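PDB 2E8E: OsmC family peroxiredoxin from Aquifex aeolicus, which probably reduces organic hydroperoxides as a thiol-dependent peroxidase protecting the cell against oxidative stress. Local coordinates for the interface of chains A and B. Numbering follows the deposited sequence. Chains: chain A/B, Hypothetical protein Aq_1549.

The interface of chains A and B. Residues chain A 38, 112, 115-116; chain B 38, 112, 115-116.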
loop_
_atom_site.group_PDB
_atom_site.type_symbol
_atom_site.label_atom_id
_atom_site.label_comp_id
_atom_site.label_asym_id
_atom_site.label_seq_id
_atom_site.Cartn_x
_atom_site.Cartn_y
_atom_site.Cartn_z
ATOM N N LEU A 38 0.835 1.296 3.200
ATOM C CA LEU A 38 0.397 -0.083 3.004
ATOM C C LEU A 38 -0.856 -0.307 3.852
ATOM O O LEU A 38 -1.820 -0.931 3.401
ATOM C CB LEU A 38 1.494 -1.081 3.415
ATOM C CG LEU A 38 1.038 -2.550 3.458
ATOM C CD1 LEU A 38 0.530 -2.967 2.077
ATOM C CD2 LEU A 38 2.188 -3.450 3.890
ATOM N N VAL A 112 -5.782 -6.426 -1.666
ATOM C CA VAL A 112 -4.569 -6.002 -0.969
ATOM C C VAL A 112 -4.283 -6.897 0.236
ATOM O O VAL A 112 -3.169 -7.394 0.404
ATOM C CB VAL A 112 -4.677 -4.527 -0.491
ATOM C CG1 VAL A 112 -3.416 -4.133 0.276
ATOM C CG2 VAL A 112 -4.886 -3.598 -1.691
ATOM N N MET A 115 -2.875 -10.404 -0.395
ATOM C CA MET A 115 -1.466 -10.467 -0.764
ATOM C C MET A 115 -0.479 -10.470 0.399
ATOM O O MET A 115 0.617 -11.016 0.276
ATOM C CB MET A 115 -1.122 -9.326 -1.726
ATOM C CG MET A 115 -1.735 -9.501 -3.113
ATOM S SD MET A 115 -1.121 -8.327 -4.339
ATOM C CE MET A 115 0.450 -9.006 -4.671
ATOM N N VAL A 116 -0.852 -9.879 1.528
ATOM C CA VAL A 116 0.069 -9.845 2.662
ATOM C C VAL A 116 -0.293 -10.830 3.762
ATOM O O VAL A 116 0.515 -11.106 4.648
ATOM C CB VAL A 116 0.163 -8.426 3.272
ATOM C CG1 VAL A 116 0.591 -7.434 2.203
ATOM C CG2 VAL A 116 -1.167 -8.022 3.885
ATOM N N LEU B 38 -1.140 0.305 -3.350
ATOM C CA LEU B 38 -0.237 -0.761 -2.925
ATOM C C LEU B 38 1.040 -0.661 -3.761
ATOM O O LEU B 38 2.150 -0.799 -3.239
ATOM C CB LEU B 38 -0.880 -2.146 -3.112
ATOM C CG LEU B 38 0.081 -3.330 -2.906
ATOM C CD1 LEU B 38 0.657 -3.277 -1.490
ATOM C CD2 LEU B 38 -0.647 -4.648 -3.129
ATOM N N VAL B 112 7.664 -3.469 2.595
ATOM C CA VAL B 112 6.404 -3.648 1.875
ATOM C C VAL B 112 6.505 -4.786 0.861
ATOM O O VAL B 112 5.655 -5.676 0.823
ATOM C CB VAL B 112 5.984 -2.347 1.137
ATOM C CG1 VAL B 112 4.693 -2.583 0.354
ATOM C CG2 VAL B 112 5.799 -1.206 2.142
ATOM N N MET B 115 6.450 -8.391 2.159
ATOM C CA MET B 115 5.148 -8.895 2.582
ATOM C C MET B 115 4.271 -9.466 1.473
ATOM O O MET B 115 3.445 -10.342 1.729
ATOM C CB MET B 115 4.380 -7.804 3.334
ATOM C CG MET B 115 4.967 -7.492 4.708
ATOM S SD MET B 115 3.926 -6.422 5.723
ATOM C CE MET B 115 2.700 -7.555 6.226
ATOM N N VAL B 116 4.441 -8.993 0.244
ATOM C CA VAL B 116 3.611 -9.501 -0.846
ATOM C C VAL B 116 4.344 -10.467 -1.762
ATOM O O VAL B 116 3.722 -11.172 -2.556
ATOM C CB VAL B 116 3.027 -8.348 -1.697
ATOM C CG1 VAL B 116 2.231 -7.405 -0.810
ATOM C CG2 VAL B 116 4.139 -7.605 -2.418
#
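A:Leu38 and B:Leu38 meet across a two-fold apolar helix-helix interface that helps join the two chains of the dimer. It packs helix 34-56 and helix 111-116 of each chain against their twins. OsmC-family proteins are typically intertwined dimers, so this patch is probably part of the biological core. It hides 235 Å² of protein surface, summed over both chains. The two leucines lie side by side and point the same way, their CD1 methyls 3.6 Å apart. In both, CG is anti to the backbone N (chi1 171°), which points the branch along the axis toward the paired helices 111-116; chi2 (59°) then turns CD1 toward its twin. The other methyl serves a different neighbour: A:Leu38 CD2 sits 3.9 Å from B:Met115 SD, and the chains exchanged give the same contact. One leucine thus touches its twin with one branch and a thioether with the other. A:Val112 and B:Val112 are more peripheral; A:Val112 CG1 is 4.4 Å from B:Leu38 CD2.

A:Met115 reaches across with several parts of its chain. It is extended through chi2 and then bends at chi3 (76°). The bend brings A:Met115 CE to 4.0 Å from B:Val116 CB, while A:Met115 CB lies 4.0 Å from B:Val116 CG1. A:Met115 therefore bridges B:Leu38 and B:Val116: its thioether sulfur faces B:Leu38, while CB and CE touch B:Val116. The backbone also comes close here, with A:Met115 O 3.3 Å from B:Met115 O, so helix 111-116 meets its twin near its C-terminal end. Beside this approach A:Val116 and B:Val116 cross at an angle on the axis. Their packing is tight: A:Val116 CG1 lies 3.4 Å from B:Val116 CG1.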